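Local coordinates for protein glycosyl hydrolase, family 8 (Clostridium perfringens, PDB 3REN) that hydrolyses alpha-glucans as an alpha-amylase, probably cutting their internal alpha-glycosidic bonds within an (alpha/alpha)6-barrel, at residues V229-L232 / L233-V237; G263-V266 / A267-G271; I280-P283 / S284-S287; L343-Q346 / K347-D350. All coordinates share one frame; numbering follows the deposited sequence. Where two conformers were deposited one is given.

How the contacts relate
Followed from the N terminus, the four contacts are local and come in series, so none encloses or crosses another. Contact 1 turns strand 228-230 into helix 231-243. Contact 2 leads from the end of helix 249-262 into strand 268-270, which pairs antiparallel with strand 228-230: V229 N lies 2.7 Å from Y269 O, and F231 N 2.8 Å from A267 O. Contact 3 starts helix 283-296; its Y286 OH is 2.9 Å from L265 N of contact 2, while I285 packs on F231 and L232. Contacts 1 to 3 thus join this strand pair to helices of the (alpha/alpha)6-barrel. Contact 4, where helix 335-346 gives way to the C-terminal tail, joins them through A344 on S287.

Contact 1 of 4, residues V229-L232 / L233-V237; sequences VDFL and LSTIV
Two donors converge on the carbonyl oxygen of L232: T235 OG1 at 2.7 Å from L232 O, tilted 20° from the carbonyl plane, and the backbone N of I236, by the usual helical bond. The hydroxyl reaches back because T235 OG1 sits between its own backbone N and carbonyl carbon (chi1 68°). In the same rotamer the methyl T235 CG2 lies over one face of the F231 ring, 3.9 Å from the ring centroid and 20° off the normal, a CH-pi contact that is displaced toward the rim. F231 in turn meets Y269 edge-to-face, so its ring is bounded by more than this helix. At the start of helix 231-243, D230 is the N-cap: its OD1 accepts a weak but nearly straight bond from L233 N at 3.5 Å, while L233 CD2 lies 3.7 Å from D230 OD2. A water donates to D230 O at 2.7 Å and is also hydrogen-bonded to S234 OG, which has a further partner in Y212 N. The backbone bond from S234 N to D230 O, 3.2 Å, closes the first turn, and the side-chain cap adds weakly to it. T235 thus uses both branches at once, its hydroxyl as second donor to L232 O and its methyl against F231.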
loop_
_atom_site.group_PDB
_atom_site.type_symbol
_atom_site.label_atom_id
_atom_site.label_comp_id
_atom_site.label_asym_id
_atom_site.label_seq_id
_atom_site.Cartn_x
_atom_site.Cartn_y
_atom_site.Cartn_z
ATOM N N VAL A 229 -1.600 7.532 17.488
ATOM C CA VAL A 229 -1.713 7.583 16.032
ATOM C C VAL A 229 -1.023 6.343 15.431
ATOM O O VAL A 229 0.131 6.077 15.766
ATOM C CB VAL A 229 -1.020 8.846 15.491
ATOM C CG1 VAL A 229 -1.082 8.918 13.918
ATOM C CG2 VAL A 229 -1.596 10.121 16.150
ATOM N N ASP A 230 -1.730 5.593 14.561
ATOM C CA ASP A 230 -1.119 4.512 13.750
ATOM C C ASP A 230 -0.310 5.140 12.637
ATOM O O ASP A 230 -0.866 5.569 11.599
ATOM C CB ASP A 230 -2.187 3.593 13.114
ATOM C CG ASP A 230 -1.584 2.334 12.494
ATOM O OD1 ASP A 230 -0.508 2.414 11.812
ATOM O OD2 ASP A 230 -2.189 1.264 12.685
ATOM N N PHE A 231 1.001 5.191 12.826
ATOM C CA PHE A 231 1.822 6.006 11.905
ATOM C C PHE A 231 1.823 5.527 10.460
ATOM O O PHE A 231 1.796 6.355 9.536
ATOM C CB PHE A 231 3.247 6.162 12.437
ATOM C CG PHE A 231 4.054 7.130 11.680
ATOM C CD1 PHE A 231 5.223 6.719 11.042
ATOM C CD2 PHE A 231 3.680 8.478 11.621
ATOM C CE1 PHE A 231 6.002 7.633 10.317
ATOM C CE2 PHE A 231 4.454 9.394 10.888
ATOM C CZ PHE A 231 5.619 8.959 10.232
ATOM N N LEU A 232 1.916 4.207 10.253
ATOM C CA LEU A 232 1.928 3.663 8.898
ATOM C C LEU A 232 0.715 4.125 8.135
ATOM O O LEU A 232 0.818 4.595 6.973
ATOM C CB LEU A 232 1.984 2.137 8.885
ATOM C CG LEU A 232 1.869 1.578 7.458
ATOM C CD1 LEU A 232 3.121 1.934 6.614
ATOM C CD2 LEU A 232 1.700 0.088 7.531
ATOM N N LEU A 233 -0.444 4.008 8.752
ATOM C CA LEU A 233 -1.652 4.409 8.100
ATOM C C LEU A 233 -1.647 5.876 7.754
ATOM O O LEU A 233 -2.075 6.210 6.738
ATOM C CB LEU A 233 -2.881 4.033 8.882
ATOM C CG LEU A 233 -3.443 2.633 8.750
ATOM C CD1 LEU A 233 -2.483 1.552 8.424
ATOM C CD2 LEU A 233 -4.332 2.275 9.906
ATOM N N SER A 234 -1.134 6.726 8.622
ATOM C CA SER A 234 -1.087 8.164 8.263
ATOM C C SER A 234 -0.125 8.441 7.081
ATOM O O SER A 234 -0.387 9.309 6.264
ATOM C CB SER A 234 -0.689 9.022 9.468
ATOM O OG SER A 234 -1.782 9.136 10.385
ATOM N N THR A 235 1.000 7.730 7.012
ATOM C CA THR A 235 1.864 7.859 5.848
ATOM C C THR A 235 1.156 7.476 4.541
ATOM O O THR A 235 1.392 8.116 3.497
ATOM C CB THR A 235 3.231 7.141 5.984
ATOM O OG1 THR A 235 3.060 5.708 6.005
ATOM C CG2 THR A 235 3.930 7.626 7.247
ATOM N N ILE A 236 0.285 6.467 4.596
ATOM C CA ILE A 236 -0.466 6.097 3.400
ATOM C C ILE A 236 -1.378 7.277 3.033
ATOM O O ILE A 236 -1.390 7.722 1.873
ATOM C CB ILE A 236 -1.259 4.785 3.581
ATOM C CG1 ILE A 236 -0.293 3.613 3.728
ATOM C CG2 ILE A 236 -2.213 4.516 2.328
ATOM C CD1 ILE A 236 -0.890 2.381 4.360
ATOM N N VAL A 237 -2.118 7.803 4.010
ATOM C CA VAL A 237 -3.032 8.934 3.733
ATOM C C VAL A 237 -2.246 10.121 3.148
ATOM O O VAL A 237 -2.675 10.762 2.170
ATOM C CB VAL A 237 -3.750 9.401 5.014
ATOM C CG1 VAL A 237 -4.478 10.702 4.767
ATOM C CG2 VAL A 237 -4.712 8.308 5.552
HETATM O O HOH W 1 -3.219 6.919 11.192
#

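Contact 2 of 4, residues G263-V266 / A267-G271; sequences GFLV and ATYNG
Y269 folds back over the turn that precedes its strand, and its side chain can be followed outward from CB. CG stands anti to the carbonyl carbon (chi1 -67°), which sends the ring back along the chain toward V266 and L265. The first ring atom to meet the other segment is CE2, with V266 O 3.5 Å away in an oblique approach. Further out the methyl V266 CG2 comes against the end of the ring, 3.6 Å from Y269 CZ and slightly farther from CE1; the valine and tyrosine side chains cross at about a right angle. This methyl lies between the V266 backbone N and carbonyl carbon, on the side from which the ring arrives. At the tip, Y269 OH accepts from V266 N at 3.0 Å with an N-H...O angle of 167°, a nearly straight bond. The methyl L265 CD2 packs against the phenol oxygen, 3.7 Å from Y269 OH. A water in the ring plane, at its edge, accepts the phenol proton at 2.5 Å from Y269 OH and donates to F264 O at 2.9 Å, bridging the phenol to the loop.

Beyond the two segments, W254 meets the ring edge-to-face, and L265 reaches I255 and F259 of helix 249-262. The phenol oxygen therefore serves as acceptor for a peptide N-H and as donor to water. With both roles filled, the hydroxyl's rotation is probably fixed, and the link between helix 249-262 and strand 268-270 is held against its own strand by a buried side chain.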
loop_
_atom_site.group_PDB
_atom_site.type_symbol
_atom_site.label_atom_id
_atom_site.label_comp_id
_atom_site.label_asym_id
_atom_site.label_seq_id
_atom_site.Cartn_x
_atom_site.Cartn_y
_atom_site.Cartn_z
ATOM N N GLY A 263 15.903 10.026 15.030
ATOM C CA GLY A 263 16.815 9.241 14.197
ATOM C C GLY A 263 16.139 8.022 13.589
ATOM O O GLY A 263 16.765 7.247 12.876
ATOM N N PHE A 264 14.845 7.853 13.862
ATOM C CA PHE A 264 14.091 6.699 13.319
ATOM C C PHE A 264 12.628 7.105 13.340
ATOM O O PHE A 264 12.304 8.148 13.914
ATOM C CB PHE A 264 14.256 5.480 14.217
ATOM C CG PHE A 264 14.051 5.787 15.694
ATOM C CD1 PHE A 264 12.768 5.989 16.215
ATOM C CD2 PHE A 264 15.148 5.852 16.561
ATOM C CE1 PHE A 264 12.562 6.280 17.583
ATOM C CE2 PHE A 264 14.970 6.135 17.940
ATOM C CZ PHE A 264 13.683 6.366 18.453
ATOM N N LEU A 265 11.767 6.279 12.735
ATOM C CA LEU A 265 10.313 6.395 12.871
ATOM C C LEU A 265 9.733 5.063 13.346
ATOM O O LEU A 265 10.201 3.973 12.949
ATOM C CB LEU A 265 9.663 6.852 11.556
ATOM C CG LEU A 265 10.106 8.225 11.033
ATOM C CD1 LEU A 265 9.854 8.368 9.506
ATOM C CD2 LEU A 265 9.421 9.409 11.799
ATOM N N VAL A 266 8.751 5.148 14.237
ATOM C CA VAL A 266 8.166 3.952 14.820
ATOM C C VAL A 266 6.649 3.835 14.518
ATOM O O VAL A 266 6.076 4.705 13.861
ATOM C CB VAL A 266 8.400 3.888 16.356
ATOM C CG1 VAL A 266 9.867 3.541 16.667
ATOM C CG2 VAL A 266 8.016 5.192 17.024
ATOM N N ALA A 267 6.023 2.762 15.010
ATOM C CA ALA A 267 4.641 2.386 14.615
ATOM C C ALA A 267 3.544 3.302 15.118
ATOM O O ALA A 267 2.498 3.439 14.474
ATOM C CB ALA A 267 4.337 0.923 15.034
ATOM N N THR A 268 3.741 3.884 16.299
ATOM C CA THR A 268 2.725 4.729 16.933
ATOM C C THR A 268 3.313 5.944 17.696
ATOM O O THR A 268 4.434 5.874 18.265
ATOM C CB THR A 268 1.772 3.926 17.940
ATOM O OG1 THR A 268 2.496 3.463 19.084
ATOM C CG2 THR A 268 1.045 2.723 17.278
ATOM N N TYR A 269 2.539 7.032 17.725
ATOM C CA TYR A 269 2.896 8.237 18.467
ATOM C C TYR A 269 1.674 8.711 19.259
ATOM O O TYR A 269 0.532 8.451 18.870
ATOM C CB TYR A 269 3.309 9.338 17.495
ATOM C CG TYR A 269 4.598 8.985 16.779
ATOM C CD1 TYR A 269 5.820 9.266 17.363
ATOM C CD2 TYR A 269 4.579 8.328 15.558
ATOM C CE1 TYR A 269 7.000 8.950 16.749
ATOM C CE2 TYR A 269 5.741 8.001 14.922
ATOM C CZ TYR A 269 6.964 8.302 15.535
ATOM O OH TYR A 269 8.158 7.986 14.942
ATOM N N ASN A 270 1.906 9.401 20.369
ATOM C CA ASN A 270 0.793 9.927 21.151
ATOM C C ASN A 270 0.185 11.122 20.420
ATOM O O ASN A 270 0.920 11.989 19.960
ATOM C CB ASN A 270 1.287 10.335 22.553
ATOM C CG ASN A 270 0.184 10.991 23.364
ATOM O OD1 ASN A 270 -0.040 12.194 23.254
ATOM N ND2 ASN A 270 -0.574 10.185 24.080
ATOM N N GLY A 271 -1.140 11.161 20.287
ATOM C CA GLY A 271 -1.841 12.197 19.491
ATOM C C GLY A 271 -1.778 13.619 20.062
ATOM O O GLY A 271 -1.961 14.582 19.344
HETATM O O HOH W 2 10.351 8.542 16.032
#

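Contact 3 of 4, residues I280-P283 / S284-S287; sequences IESP and SIYS
The modelled hydrogen bond from Y286 OH to E281 OE1, 2.3 Å, is too short to be taken at face value, so its length is doubtful. The carboxylate oxygen arrives at the ring edge, in its plane, but the carboxylate itself is turned 87° against the ring. E281 reaches this place by an extended chain beyond CG (chi2 176°). Y286 OH is also hydrogen-bonded to L265 N, and the other carboxylate oxygen, E281 OE2, has a weak bond to Y312 OH.

Next comes the start of helix 283-296. S282 is its N-cap: with OG anti to the backbone N (chi1 153°), the hydroxyl lies 3.0 Å from S284 N and 3.4 Å from I285 N, both weak bonds. The S282 carbonyl takes the straight bond of the first turn, from Y286 N at 3.3 Å. P283, at the first helical position, has no N-H to offer, and its O receives two donors, S287 N and S287 OG, each at 2.8 Å and from opposite faces of the carbonyl plane.

Outside this shell, S284 OG is held by D337 and N340 of helix 335-346, while L309 of helix 299-312 packs against P283, Y286 and S287.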
loop_
_atom_site.group_PDB
_atom_site.type_symbol
_atom_site.label_atom_id
_atom_site.label_comp_id
_atom_site.label_asym_id
_atom_site.label_seq_id
_atom_site.Cartn_x
_atom_site.Cartn_y
_atom_site.Cartn_z
ATOM N N ILE A 280 8.637 -0.159 17.688
ATOM C CA ILE A 280 8.629 -0.985 16.487
ATOM C C ILE A 280 8.847 -0.129 15.243
ATOM O O ILE A 280 8.095 0.811 14.996
ATOM C CB ILE A 280 7.311 -1.810 16.369
ATOM C CG1 ILE A 280 7.089 -2.679 17.629
ATOM C CG2 ILE A 280 7.287 -2.679 15.074
ATOM C CD1 ILE A 280 8.291 -3.527 18.100
ATOM N N GLU A 281 9.880 -0.472 14.475
ATOM C CA GLU A 281 10.086 0.107 13.160
ATOM C C GLU A 281 9.531 -0.872 12.087
ATOM O O GLU A 281 9.360 -2.051 12.354
ATOM C CB GLU A 281 11.570 0.315 12.915
ATOM C CG GLU A 281 12.217 1.495 13.638
ATOM C CD GLU A 281 13.710 1.492 13.369
ATOM O OE1 GLU A 281 14.178 2.336 12.580
ATOM O OE2 GLU A 281 14.401 0.591 13.901
ATOM N N SER A 282 9.303 -0.384 10.876
ATOM C CA SER A 282 8.742 -1.217 9.805
ATOM C C SER A 282 9.285 -0.771 8.448
ATOM O O SER A 282 9.295 0.401 8.166
ATOM C CB SER A 282 7.202 -1.047 9.860
ATOM O OG SER A 282 6.577 -1.255 8.620
ATOM N N PRO A 283 9.718 -1.708 7.585
ATOM C CA PRO A 283 10.073 -1.307 6.211
ATOM C C PRO A 283 8.931 -0.559 5.476
ATOM O O PRO A 283 9.209 0.257 4.616
ATOM C CB PRO A 283 10.326 -2.655 5.507
ATOM C CG PRO A 283 10.659 -3.612 6.653
ATOM C CD PRO A 283 9.834 -3.167 7.800
ATOM N N SER A 284 7.667 -0.840 5.808
ATOM C CA SER A 284 6.530 -0.172 5.136
ATOM C C SER A 284 6.429 1.302 5.492
ATOM O O SER A 284 6.052 2.129 4.654
ATOM C CB SER A 284 5.222 -0.886 5.466
ATOM O OG SER A 284 5.223 -2.145 4.839
ATOM N N ILE A 285 6.743 1.627 6.742
ATOM C CA ILE A 285 6.815 3.019 7.187
ATOM C C ILE A 285 7.893 3.739 6.393
ATOM O O ILE A 285 7.638 4.781 5.761
ATOM C CB ILE A 285 7.201 3.093 8.649
ATOM C CG1 ILE A 285 6.140 2.412 9.501
ATOM C CG2 ILE A 285 7.442 4.563 9.082
ATOM C CD1 ILE A 285 4.973 3.249 9.723
ATOM N N TYR A 286 9.118 3.183 6.432
ATOM C CA TYR A 286 10.244 3.825 5.705
ATOM C C TYR A 286 10.015 3.934 4.206
ATOM O O TYR A 286 10.364 4.946 3.602
ATOM C CB TYR A 286 11.578 3.130 6.008
ATOM C CG TYR A 286 12.028 3.373 7.439
ATOM C CD1 TYR A 286 12.105 4.678 7.950
ATOM C CD2 TYR A 286 12.336 2.312 8.283
ATOM C CE1 TYR A 286 12.508 4.936 9.273
ATOM C CE2 TYR A 286 12.752 2.548 9.622
ATOM C CZ TYR A 286 12.831 3.867 10.097
ATOM O OH TYR A 286 13.235 4.114 11.388
ATOM N N SER A 287 9.416 2.892 3.620
ATOM C CA SER A 287 9.001 2.923 2.211
ATOM C C SER A 287 8.118 4.076 1.886
ATOM O O SER A 287 8.359 4.763 0.897
ATOM C CB SER A 287 8.286 1.626 1.816
ATOM O OG SER A 287 9.197 0.542 1.877
#

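Contact 4 of 4, residues L343-Q346 / K347-D350; sequences LAFQ and KYKD
Backbone hydrogen bonds join A344 and F345 to K347 and Y348. Y348 N donates to F345 O at 2.9 Å, but from well above the carbonyl plane, 65° out of it. K347 N gives A344 O a weak bond at 3.1 Å, its N-H...O angle being 134°. Both link residues three apart, not four. A water also lies 2.7 Å from F345 O and 2.8 Å from Y348 O, though more acceptors surround it than it has protons.

These are bonds of a helix running out: helix 335-346 gives way here to the C-terminal tail, which goes on to the carboxylate at D350.

Apolar contact is slight. F345 CD1 and Y348 CD2 approach obliquely at 4.4 Å; beyond the two segments, F345 packs on L26 of helix 21-33 and L309 of helix 299-312. Van der Waals contacts with carbonyl oxygens add to this: Y348 CB lies 3.4 Å from F345 O, where CG anti to the backbone N (chi1 177°) turns the ring away from the helix, and K347 CB rests 3.5 Å from A344 O.

Among polar ends, Y348 OH bonds to K310 NZ, and the side chain of Y348 lies about 5 Å from a bound magnesium ion. Q346 NE2 donates to Y71 O.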
loop_
_atom_site.group_PDB
_atom_site.type_symbol
_atom_site.label_atom_id
_atom_site.label_comp_id
_atom_site.label_asym_id
_atom_site.label_seq_id
_atom_site.Cartn_x
_atom_site.Cartn_y
_atom_site.Cartn_z
ATOM N N LEU A 343 8.877 -0.991 -4.073
ATOM C CA LEU A 343 8.459 0.321 -4.573
ATOM C C LEU A 343 9.393 1.488 -4.196
ATOM O O LEU A 343 9.652 2.361 -5.038
ATOM C CB LEU A 343 7.007 0.642 -4.172
ATOM C CG LEU A 343 5.988 -0.337 -4.791
ATOM C CD1 LEU A 343 4.607 -0.192 -4.211
ATOM C CD2 LEU A 343 5.871 -0.183 -6.351
ATOM N N ALA A 344 9.866 1.536 -2.938
ATOM C CA ALA A 344 10.846 2.592 -2.528
ATOM C C ALA A 344 12.209 2.410 -3.220
ATOM O O ALA A 344 12.772 3.382 -3.725
ATOM C CB ALA A 344 11.024 2.606 -1.013
ATOM N N PHE A 345 12.735 1.181 -3.259
ATOM C CA PHE A 345 14.058 0.975 -3.886
ATOM C C PHE A 345 13.954 1.297 -5.385
ATOM O O PHE A 345 14.937 1.739 -5.994
ATOM C CB PHE A 345 14.592 -0.453 -3.705
ATOM C CG PHE A 345 15.232 -0.720 -2.356
ATOM C CD1 PHE A 345 16.000 0.263 -1.716
ATOM C CD2 PHE A 345 15.084 -1.953 -1.750
ATOM C CE1 PHE A 345 16.618 0.025 -0.494
ATOM C CE2 PHE A 345 15.686 -2.215 -0.492
ATOM C CZ PHE A 345 16.457 -1.227 0.127
ATOM N N GLN A 346 12.785 1.063 -5.996
ATOM C CA GLN A 346 12.594 1.424 -7.434
ATOM C C GLN A 346 12.872 2.912 -7.743
ATOM O O GLN A 346 13.299 3.249 -8.859
ATOM C CB GLN A 346 11.193 1.037 -7.899
ATOM C CG GLN A 346 10.872 1.314 -9.372
ATOM C CD GLN A 346 9.529 0.709 -9.757
ATOM O OE1 GLN A 346 8.512 0.979 -9.112
ATOM N NE2 GLN A 346 9.533 -0.165 -10.770
ATOM N N LYS A 347 12.598 3.797 -6.783
ATOM C CA LYS A 347 12.928 5.229 -6.910
ATOM C C LYS A 347 14.389 5.594 -6.622
ATOM O O LYS A 347 14.791 6.736 -6.854
ATOM C CB LYS A 347 12.073 6.054 -5.955
ATOM C CG LYS A 347 10.570 5.937 -6.195
ATOM C CD LYS A 347 10.214 6.139 -7.637
ATOM C CE LYS A 347 8.750 6.586 -7.704
ATOM N NZ LYS A 347 8.155 6.080 -8.909
ATOM N N TYR A 348 15.147 4.662 -6.062
ATOM C CA TYR A 348 16.538 4.880 -5.654
ATOM C C TYR A 348 17.479 4.582 -6.836
ATOM O O TYR A 348 17.610 3.445 -7.277
ATOM C CB TYR A 348 16.870 4.011 -4.409
ATOM C CG TYR A 348 18.310 4.065 -3.899
ATOM C CD1 TYR A 348 18.948 5.285 -3.668
ATOM C CD2 TYR A 348 19.013 2.888 -3.614
ATOM C CE1 TYR A 348 20.263 5.343 -3.186
ATOM C CE2 TYR A 348 20.332 2.929 -3.133
ATOM C CZ TYR A 348 20.937 4.166 -2.910
ATOM O OH TYR A 348 22.220 4.246 -2.431
ATOM N N LYS A 349 18.047 5.629 -7.381
ATOM C CA LYS A 349 18.877 5.639 -8.589
ATOM C C LYS A 349 20.382 5.449 -8.469
ATOM O O LYS A 349 21.053 5.351 -9.449
ATOM C CB LYS A 349 18.697 6.954 -9.325
ATOM C CG LYS A 349 17.364 7.223 -9.843
ATOM C CE LYS A 349 18.756 8.462 -11.684
ATOM N NZ LYS A 349 18.924 8.652 -13.114
ATOM N N ASP A 350 20.900 5.496 -7.278
ATOM C CA ASP A 350 22.355 5.362 -7.019
ATOM C C ASP A 350 22.835 3.937 -6.715
ATOM O O ASP A 350 22.057 3.014 -6.455
ATOM C CB ASP A 350 22.789 6.288 -5.866
ATOM C CG ASP A 350 22.383 7.728 -6.111
ATOM O OD1 ASP A 350 22.393 8.134 -7.303
ATOM O OD2 ASP A 350 22.013 8.436 -5.134
ATOM O OXT ASP A 350 24.041 3.676 -6.703
HETATM O O HOH W 3 16.842 0.839 -7.757
#